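Local structure of putative oxidoreductase molybdopterin-binding subunit (Sulfolobus tokodaii, 4ZOH) at residues Ala147-Ile161 with His254-Lys268. The protein binds the pterin cytosine dinucleotide molybdenum cofactor and is probably the catalytic subunit of a xanthine dehydrogenase and aldehyde oxidase family oxidoreductase. Numbering follows the deposited sequence.
Sequences ADLTISDTLINQRVI and HGRDKKLKFEVAVKK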
ATOM      1  N   ALA A 147     -14.953  39.798 -53.351  1.00 41.20           N
ATOM      2  CA  ALA A 147     -15.712  40.138 -52.150  1.00 41.72           C
ATOM      3  C   ALA A 147     -16.382  41.451 -52.350  1.00 47.90           C
ATOM      4  O   ALA A 147     -15.778  42.345 -52.932  1.00 48.63           O
ATOM      5  CB  ALA A 147     -14.800  40.257 -50.952  1.00 42.94           C
ATOM      6  N   ASP A 148     -17.592  41.613 -51.802  1.00 42.17           N
ATOM      7  CA  ASP A 148     -18.267  42.918 -51.875  1.00 45.58           C
ATOM      8  C   ASP A 148     -17.797  43.810 -50.749  1.00 42.97           C
ATOM      9  O   ASP A 148     -17.881  45.038 -50.817  1.00 45.41           O
ATOM     10  CB  ASP A 148     -19.822  42.765 -51.932  1.00 45.14           C
ATOM     11  CG  ASP A 148     -20.265  41.858 -53.090  1.00 48.70           C
ATOM     12  OD1 ASP A 148     -19.685  41.988 -54.203  1.00 47.04           O
ATOM     13  OD2 ASP A 148     -21.160  41.000 -52.903  1.00 42.99           O
ATOM     14  N   LEU A 149     -17.243  43.164 -49.722  1.00 48.84           N
ATOM     15  CA  LEU A 149     -17.023  43.767 -48.427  1.00 39.82           C
ATOM     16  C   LEU A 149     -16.001  42.927 -47.645  1.00 38.43           C
ATOM     17  O   LEU A 149     -15.938  41.675 -47.782  1.00 36.13           O
ATOM     18  CB  LEU A 149     -18.374  43.724 -47.652  1.00 50.80           C
ATOM     19  CG  LEU A 149     -18.465  44.626 -46.423  1.00 52.76           C
ATOM     20  CD1 LEU A 149     -17.585  45.858 -46.628  1.00 59.84           C
ATOM     21  CD2 LEU A 149     -19.902  45.040 -46.164  1.00 60.13           C
ATOM     22  N   THR A 150     -15.254  43.610 -46.786  1.00 28.39           N
ATOM     23  CA  THR A 150     -14.438  42.925 -45.814  1.00 32.98           C
ATOM     24  C   THR A 150     -14.628  43.512 -44.449  1.00 31.68           C
ATOM     25  O   THR A 150     -14.802  44.737 -44.286  1.00 31.34           O
ATOM     26  CB  THR A 150     -12.904  42.889 -46.176  1.00 32.34           C
ATOM     27  OG1 THR A 150     -12.336  44.194 -46.022  1.00 36.85           O
ATOM     28  CG2 THR A 150     -12.729  42.398 -47.533  1.00 27.88           C
ATOM     29  N   ILE A 151     -14.534  42.621 -43.460  1.00 35.61           N
ATOM     30  CA  ILE A 151     -14.722  42.980 -42.051  1.00 32.21           C
ATOM     31  C   ILE A 151     -13.472  42.605 -41.276  1.00 30.53           C
ATOM     32  O   ILE A 151     -12.970  41.521 -41.455  1.00 29.31           O
ATOM     33  CB  ILE A 151     -15.957  42.205 -41.404  1.00 34.15           C
ATOM     34  CG1 ILE A 151     -17.244  42.242 -42.288  1.00 35.51           C
ATOM     35  CG2 ILE A 151     -16.237  42.655 -39.952  1.00 29.25           C
ATOM     36  CD1 ILE A 151     -17.940  43.564 -42.292  1.00 40.49           C
ATOM     37  N   SER A 152     -13.047  43.459 -40.343  1.00 35.22           N
ATOM     38  CA  SER A 152     -11.822  43.193 -39.564  1.00 36.52           C
ATOM     39  C   SER A 152     -12.054  43.394 -38.112  1.00 32.69           C
ATOM     40  O   SER A 152     -12.754  44.306 -37.749  1.00 30.87           O
ATOM     41  CB  SER A 152     -10.699  44.150 -39.989  1.00 34.01           C
ATOM     42  OG  SER A 152     -10.322  43.748 -41.263  1.00 38.40           O
ATOM     43  N   ASP A 153     -11.429  42.558 -37.284  1.00 32.45           N
ATOM     44  CA  ASP A 153     -11.350  42.812 -35.843  1.00 31.55           C
ATOM     45  C   ASP A 153     -10.296  41.867 -35.203  1.00 31.06           C
ATOM     46  O   ASP A 153      -9.671  41.069 -35.879  1.00 25.51           O
ATOM     47  CB  ASP A 153     -12.746  42.593 -35.178  1.00 34.52           C
ATOM     48  CG  ASP A 153     -12.985  43.516 -34.041  1.00 36.68           C
ATOM     49  OD1 ASP A 153     -14.146  43.930 -33.859  1.00 43.25           O
ATOM     50  OD2 ASP A 153     -12.021  43.892 -33.344  1.00 37.91           O
ATOM     51  N   THR A 154     -10.092  42.023 -33.905  1.00 28.13           N
ATOM     52  CA  THR A 154      -9.222  41.132 -33.152  1.00 32.70           C
ATOM     53  C   THR A 154     -10.058  40.373 -32.089  1.00 28.04           C
ATOM     54  O   THR A 154     -10.681  40.996 -31.248  1.00 31.10           O
ATOM     55  CB  THR A 154      -8.068  41.962 -32.555  1.00 32.33           C
ATOM     56  OG1 THR A 154      -7.236  42.374 -33.658  1.00 32.39           O
ATOM     57  CG2 THR A 154      -7.250  41.168 -31.542  1.00 27.70           C
ATOM     58  N   LEU A 155     -10.071  39.050 -32.176  1.00 27.60           N
ATOM     59  CA  LEU A 155     -10.807  38.208 -31.221  1.00 27.63           C
ATOM     60  C   LEU A 155      -9.830  37.553 -30.279  1.00 28.31           C
ATOM     61  O   LEU A 155      -8.827  37.021 -30.722  1.00 29.35           O
ATOM     62  CB  LEU A 155     -11.588  37.117 -31.964  1.00 26.09           C
ATOM     63  CG  LEU A 155     -12.536  37.507 -33.082  1.00 28.19           C
ATOM     64  CD1 LEU A 155     -13.159  36.264 -33.701  1.00 28.85           C
ATOM     65  CD2 LEU A 155     -13.547  38.516 -32.538  1.00 25.33           C
ATOM     66  N   ILE A 156     -10.152  37.577 -28.993  1.00 26.63           N
ATOM     67  CA  ILE A 156      -9.400  36.953 -27.988  1.00 23.63           C
ATOM     68  C   ILE A 156     -10.116  35.696 -27.423  1.00 27.71           C
ATOM     69  O   ILE A 156     -11.336  35.715 -27.116  1.00 26.70           O
ATOM     70  CB  ILE A 156      -9.145  37.927 -26.864  1.00 26.44           C
ATOM     71  CG1 ILE A 156      -8.422  39.158 -27.430  1.00 29.52           C
ATOM     72  CG2 ILE A 156      -8.431  37.201 -25.702  1.00 24.37           C
ATOM     73  CD1 ILE A 156      -7.819  40.077 -26.382  1.00 32.93           C
ATOM     74  N   ASN A 157      -9.324  34.631 -27.257  1.00 24.32           N
ATOM     75  CA  ASN A 157      -9.708  33.437 -26.557  1.00 23.25           C
ATOM     76  C   ASN A 157      -8.773  33.373 -25.392  1.00 23.22           C
ATOM     77  O   ASN A 157      -7.581  33.053 -25.547  1.00 24.91           O
ATOM     78  CB  ASN A 157      -9.636  32.268 -27.549  1.00 21.73           C
ATOM     79  CG  ASN A 157     -10.288  30.980 -27.011  1.00 26.94           C
ATOM     80  OD1 ASN A 157      -9.762  30.364 -26.059  1.00 21.99           O
ATOM     81  ND2 ASN A 157     -11.387  30.503 -27.689  1.00 21.35           N
ATOM     82  N   GLN A 158      -9.276  33.754 -24.231  1.00 22.32           N
ATOM     83  CA  GLN A 158      -8.402  34.082 -23.113  1.00 21.01           C
ATOM     84  C   GLN A 158      -7.788  32.835 -22.471  1.00 23.16           C
ATOM     85  O   GLN A 158      -8.256  31.705 -22.691  1.00 24.05           O
ATOM     86  CB  GLN A 158      -9.148  34.898 -22.046  1.00 21.02           C
ATOM     87  CG  GLN A 158     -10.035  34.126 -21.025  1.00 19.86           C
ATOM     88  CD  GLN A 158     -11.327  33.464 -21.567  1.00 22.23           C
ATOM     89  OE1 GLN A 158     -11.459  33.104 -22.734  1.00 20.31           O
ATOM     90  NE2 GLN A 158     -12.281  33.253 -20.656  1.00 22.45           N
ATOM     91  N   ARG A 159      -6.751  33.033 -21.658  1.00 22.60           N
ATOM     92  CA  ARG A 159      -6.171  31.912 -20.884  1.00 23.01           C
ATOM     93  C   ARG A 159      -7.195  31.353 -19.833  1.00 21.21           C
ATOM     94  O   ARG A 159      -7.797  32.113 -19.122  1.00 20.15           O
ATOM     95  CB  ARG A 159      -5.000  32.448 -20.129  1.00 20.92           C
ATOM     96  CG  ARG A 159      -4.031  31.381 -19.682  1.00 22.95           C
ATOM     97  CD  ARG A 159      -2.734  32.099 -19.218  1.00 21.70           C
ATOM     98  NE  ARG A 159      -1.619  31.172 -19.065  1.00 22.09           N
ATOM     99  CZ  ARG A 159      -0.931  30.650 -20.062  1.00 20.96           C
ATOM    100  NH1 ARG A 159       0.044  29.764 -19.803  1.00 20.68           N
ATOM    101  NH2 ARG A 159      -1.214  30.960 -21.320  1.00 19.40           N
ATOM    102  N   VAL A 160      -7.295  30.047 -19.700  1.00 20.60           N
ATOM    103  CA  VAL A 160      -8.095  29.486 -18.581  1.00 23.03           C
ATOM    104  C   VAL A 160      -7.243  28.430 -17.854  1.00 22.89           C
ATOM    105  O   VAL A 160      -6.154  28.103 -18.327  1.00 22.49           O
ATOM    106  CB  VAL A 160      -9.399  28.814 -19.121  1.00 22.37           C
ATOM    107  CG1 VAL A 160     -10.360  29.869 -19.738  1.00 25.09           C
ATOM    108  CG2 VAL A 160      -9.030  27.742 -20.127  1.00 21.66           C
ATOM    109  N   ILE A 161      -7.763  27.876 -16.741  1.00 21.44           N
ATOM    110  CA  ILE A 161      -7.050  26.882 -15.983  1.00 19.73           C
ATOM    111  C   ILE A 161      -7.935  25.647 -15.758  1.00 21.06           C
ATOM    112  O   ILE A 161      -9.044  25.775 -15.227  1.00 21.71           O
ATOM    113  CB  ILE A 161      -6.621  27.488 -14.648  1.00 19.31           C
ATOM    114  CG1 ILE A 161      -5.717  28.724 -14.911  1.00 18.10           C
ATOM    115  CG2 ILE A 161      -5.860  26.449 -13.795  1.00 15.64           C
ATOM    116  CD1 ILE A 161      -5.541  29.604 -13.657  1.00 14.73           C
ATOM    117  N   HIS A 254      -2.934  25.612 -17.192  1.00 24.00           N
ATOM    118  CA  HIS A 254      -3.212  26.790 -18.068  1.00 22.60           C
ATOM    119  C   HIS A 254      -3.369  26.390 -19.507  1.00 22.19           C
ATOM    120  O   HIS A 254      -2.574  25.622 -20.012  1.00 23.55           O
ATOM    121  CB  HIS A 254      -2.102  27.841 -17.969  1.00 22.21           C
ATOM    122  CG  HIS A 254      -1.940  28.413 -16.608  1.00 21.39           C
ATOM    123  ND1 HIS A 254      -1.619  29.742 -16.394  1.00 22.62           N
ATOM    124  CD2 HIS A 254      -2.076  27.850 -15.381  1.00 19.84           C
ATOM    125  CE1 HIS A 254      -1.563  29.973 -15.089  1.00 23.75           C
ATOM    126  NE2 HIS A 254      -1.845  28.841 -14.447  1.00 22.55           N
ATOM    127  N   GLY A 255      -4.437  26.859 -20.165  1.00 19.60           N
ATOM    128  CA  GLY A 255      -4.667  26.465 -21.565  1.00 19.03           C
ATOM    129  C   GLY A 255      -5.285  27.600 -22.338  1.00 18.55           C
ATOM    130  O   GLY A 255      -5.478  28.681 -21.781  1.00 17.99           O
ATOM    131  N   ARG A 256      -5.621  27.354 -23.610  1.00 18.56           N
ATOM    132  CA  ARG A 256      -6.247  28.384 -24.494  1.00 22.33           C
ATOM    133  C   ARG A 256      -5.230  29.540 -24.800  1.00 23.31           C
ATOM    134  O   ARG A 256      -4.191  29.248 -25.355  1.00 23.04           O
ATOM    135  CB  ARG A 256      -7.592  28.923 -23.935  1.00 21.55           C
ATOM    136  CG  ARG A 256      -8.635  27.815 -23.758  1.00 22.88           C
ATOM    137  CD  ARG A 256      -9.268  27.208 -25.020  1.00 21.98           C
ATOM    138  NE  ARG A 256     -10.499  26.463 -24.624  1.00 23.75           N
ATOM    139  CZ  ARG A 256     -10.577  25.140 -24.402  1.00 25.42           C
ATOM    140  NH1 ARG A 256      -9.532  24.332 -24.624  1.00 24.02           N
ATOM    141  NH2 ARG A 256     -11.746  24.575 -24.050  1.00 22.56           N
ATOM    142  N   ASP A 257      -5.596  30.787 -24.518  1.00 22.46           N
ATOM    143  CA  ASP A 257      -4.735  31.956 -24.576  1.00 26.88           C
ATOM    144  C   ASP A 257      -4.201  32.141 -26.030  1.00 31.14           C
ATOM    145  O   ASP A 257      -2.987  31.996 -26.269  1.00 29.59           O
ATOM    146  CB  ASP A 257      -3.564  31.845 -23.535  1.00 25.35           C
ATOM    147  CG  ASP A 257      -3.030  33.188 -23.156  1.00 28.94           C
ATOM    148  OD1 ASP A 257      -3.560  34.136 -23.753  1.00 30.02           O
ATOM    149  OD2 ASP A 257      -2.134  33.381 -22.263  1.00 28.78           O
ATOM    150  N   LYS A 258      -5.124  32.360 -26.975  1.00 26.89           N
ATOM    151  CA  LYS A 258      -4.841  32.649 -28.394  1.00 26.64           C
ATOM    152  C   LYS A 258      -5.643  33.844 -28.922  1.00 28.88           C
ATOM    153  O   LYS A 258      -6.793  34.030 -28.548  1.00 29.74           O
ATOM    154  CB  LYS A 258      -5.058  31.424 -29.273  1.00 25.10           C
ATOM    155  CG  LYS A 258      -4.331  30.212 -28.769  1.00 22.08           C
ATOM    156  CD  LYS A 258      -4.635  29.008 -29.587  1.00 23.38           C
ATOM    157  CE  LYS A 258      -3.686  27.901 -29.150  1.00 23.13           C
ATOM    158  NZ  LYS A 258      -3.997  27.579 -27.700  1.00 23.77           N
ATOM    159  N   LYS A 259      -5.019  34.637 -29.787  1.00 30.40           N
ATOM    160  CA  LYS A 259      -5.554  35.888 -30.360  1.00 31.28           C
ATOM    161  C   LYS A 259      -5.614  35.766 -31.880  1.00 32.79           C
ATOM    162  O   LYS A 259      -4.596  35.375 -32.519  1.00 29.14           O
ATOM    163  CB  LYS A 259      -4.594  37.039 -30.010  1.00 33.25           C
ATOM    164  CG  LYS A 259      -5.200  38.441 -30.090  1.00 38.41           C
ATOM    165  CD  LYS A 259      -4.162  39.550 -29.953  1.00 39.13           C
ATOM    166  CE  LYS A 259      -4.280  40.175 -28.608  1.00 42.28           C
ATOM    167  NZ  LYS A 259      -3.567  41.464 -28.684  1.00 48.95           N
ATOM    168  N   LEU A 260      -6.763  36.088 -32.484  1.00 26.41           N
ATOM    169  CA  LEU A 260      -6.835  36.165 -33.965  1.00 30.12           C
ATOM    170  C   LEU A 260      -7.107  37.588 -34.445  1.00 31.81           C
ATOM    171  O   LEU A 260      -8.148  38.178 -34.074  1.00 29.96           O
ATOM    172  CB  LEU A 260      -7.867  35.204 -34.553  1.00 29.99           C
ATOM    173  CG  LEU A 260      -7.871  35.154 -36.061  1.00 29.98           C
ATOM    174  CD1 LEU A 260      -6.631  34.435 -36.578  1.00 28.41           C
ATOM    175  CD2 LEU A 260      -9.121  34.402 -36.511  1.00 30.04           C
ATOM    176  N   LYS A 261      -6.136  38.155 -35.197  1.00 33.19           N
ATOM    177  CA  LYS A 261      -6.309  39.414 -35.984  1.00 32.76           C
ATOM    178  C   LYS A 261      -6.834  38.888 -37.295  1.00 31.53           C
ATOM    179  O   LYS A 261      -6.132  38.108 -37.984  1.00 29.43           O
ATOM    180  CB  LYS A 261      -4.981  40.138 -36.241  1.00 33.95           C
ATOM    181  CG  LYS A 261      -4.004  40.238 -35.052  1.00 47.69           C
ATOM    182  CD  LYS A 261      -4.213  41.484 -34.185  1.00 54.30           C
ATOM    183  CE  LYS A 261      -3.061  41.775 -33.226  1.00 59.54           C
ATOM    184  NZ  LYS A 261      -1.857  42.278 -33.957  1.00 60.59           N
ATOM    185  N   PHE A 262      -8.089  39.222 -37.631  1.00 30.52           N
ATOM    186  CA  PHE A 262      -8.718  38.573 -38.820  1.00 29.73           C
ATOM    187  C   PHE A 262      -9.228  39.621 -39.803  1.00 25.70           C
ATOM    188  O   PHE A 262      -9.494  40.752 -39.434  1.00 26.27           O
ATOM    189  CB  PHE A 262      -9.841  37.559 -38.434  1.00 32.58           C
ATOM    190  CG  PHE A 262     -11.168  38.212 -38.079  1.00 33.90           C
ATOM    191  CD1 PHE A 262     -12.086  38.594 -39.087  1.00 33.98           C
ATOM    192  CD2 PHE A 262     -11.482  38.490 -36.760  1.00 35.61           C
ATOM    193  CE1 PHE A 262     -13.269  39.254 -38.766  1.00 33.31           C
ATOM    194  CE2 PHE A 262     -12.675  39.111 -36.427  1.00 36.55           C
ATOM    195  CZ  PHE A 262     -13.578  39.481 -37.433  1.00 37.17           C
ATOM    196  N   GLU A 263      -9.413  39.220 -41.049  1.00 28.25           N
ATOM    197  CA  GLU A 263     -10.170  40.026 -41.953  1.00 26.27           C
ATOM    198  C   GLU A 263     -10.952  39.033 -42.747  1.00 26.90           C
ATOM    199  O   GLU A 263     -10.394  38.055 -43.236  1.00 26.63           O
ATOM    200  CB  GLU A 263      -9.244  40.910 -42.835  1.00 34.83           C
ATOM    201  CG  GLU A 263      -9.805  41.288 -44.216  1.00 40.60           C
ATOM    202  CD  GLU A 263      -8.945  42.299 -44.991  1.00 53.11           C
ATOM    203  OE1 GLU A 263      -9.524  43.262 -45.591  1.00 53.38           O
ATOM    204  OE2 GLU A 263      -7.697  42.151 -44.991  1.00 50.71           O
ATOM    205  N   VAL A 264     -12.264  39.275 -42.902  1.00 27.71           N
ATOM    206  CA  VAL A 264     -13.047  38.258 -43.620  1.00 28.52           C
ATOM    207  C   VAL A 264     -13.580  38.911 -44.897  1.00 29.57           C
ATOM    208  O   VAL A 264     -13.996  40.081 -44.899  1.00 27.24           O
ATOM    209  CB  VAL A 264     -14.155  37.588 -42.693  1.00 23.91           C
ATOM    210  CG1 VAL A 264     -15.113  38.618 -42.131  1.00 21.25           C
ATOM    211  CG2 VAL A 264     -14.923  36.487 -43.378  1.00 21.99           C
ATOM    212  N   ALA A 265     -13.586  38.105 -45.947  1.00 33.94           N
ATOM    213  CA  ALA A 265     -14.110  38.497 -47.211  1.00 36.22           C
ATOM    214  C   ALA A 265     -15.457  37.833 -47.480  1.00 38.97           C
ATOM    215  O   ALA A 265     -15.598  36.590 -47.606  1.00 36.55           O
ATOM    216  CB  ALA A 265     -13.115  38.162 -48.323  1.00 35.50           C
ATOM    217  N   VAL A 266     -16.453  38.702 -47.639  1.00 43.49           N
ATOM    218  CA  VAL A 266     -17.809  38.232 -47.880  1.00 45.69           C
ATOM    219  C   VAL A 266     -18.489  38.836 -49.103  1.00 46.74           C
ATOM    220  O   VAL A 266     -18.209  40.007 -49.468  1.00 44.81           O
ATOM    221  CB  VAL A 266     -18.695  38.496 -46.640  1.00 44.90           C
ATOM    222  CG1 VAL A 266     -18.088  37.804 -45.406  1.00 44.27           C
ATOM    223  CG2 VAL A 266     -18.933  40.002 -46.401  1.00 34.33           C
ATOM    224  N   LYS A 267     -19.386  38.043 -49.699  1.00 44.92           N
ATOM    225  CA  LYS A 267     -20.492  38.616 -50.499  1.00 43.95           C
ATOM    226  C   LYS A 267     -21.680  39.111 -49.655  1.00 48.28           C
ATOM    227  O   LYS A 267     -21.992  38.575 -48.555  1.00 41.62           O
ATOM    228  CB  LYS A 267     -20.873  37.686 -51.632  1.00 43.98           C
ATOM    229  CG  LYS A 267     -20.069  38.093 -52.869  1.00 59.73           C
ATOM    230  CD  LYS A 267     -19.859  36.962 -53.880  1.00 68.24           C
ATOM    231  CE  LYS A 267     -19.508  37.533 -55.259  1.00 71.20           C
ATOM    232  NZ  LYS A 267     -19.817  36.502 -56.293  1.00 77.83           N
ATOM    233  N   LYS A 268     -22.311  40.180 -50.139  1.00 50.50           N
ATOM    234  CA  LYS A 268     -23.471  40.803 -49.453  1.00 50.14           C
ATOM    235  C   LYS A 268     -24.625  39.821 -49.139  1.00 39.48           C
ATOM    236  O   LYS A 268     -25.382  40.055 -48.210  1.00 41.02           O
ATOM    237  CB  LYS A 268     -24.031  41.980 -50.268  1.00 55.58           C
ATOM    238  CG  LYS A 268     -23.109  43.169 -50.376  1.00 57.64           C
ATOM    239  CD  LYS A 268     -23.528  44.269 -49.439  1.00 60.83           C
ATOM    240  CE  LYS A 268     -23.192  45.581 -50.109  1.00 59.46           C
ATOM    241  NZ  LYS A 268     -22.564  46.452 -49.089  1.00 61.63           N
TER
HETATM  242  O   HOH W   1      -7.329  43.490 -42.666  1.00 58.75           O
HETATM  243  O   HOH W   2      -5.282  35.176 -25.642  1.00 38.38           O
HETATM  244  O   HOH W   3      -5.584  35.540 -21.666  1.00 24.58           O
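R159 and H254 show how side chains can lock one end of a long antiparallel strand pair. Swung away from its own amide (chi1 -160°) and extended, R159 hydrogen-bonds through NE to H254 ND1 (3.0 Å), in the imidazole plane but tilted from the guanidinium plane, while NH2 meets the anti lone pair of D257 OD2 at 2.8 Å in a salt bridge. I161 CG1 covers one face of the H254 ring (CH-pi), and H254 NE2 bonds to F249 O, fixing the ring's rotation. A leucine in place of R159 would probably leave D257 without its charge partner and H254 ND1 without this donor. Backbone hydrogen-bonded pairs run from L149-V266, at a classic bulge with D148, to N157-K258, at a G1 bulge with D257. Midway, F262 lays a ring face over D153 N, its CE2 3.7 Å from L155 CG. The opposite face is looser: S152 is exposed, a water weakly bridges S152 OG and E263 OE2, K259 and K261 salt-bridge E112, and E263 R276. Strand 149-161 edges a five-stranded sheet; helix 140-145 meets T150, E263 and A265, and helix 336-353 touches I151, N157 and R256, whose side chain lies about 8 Å from the molybdenum.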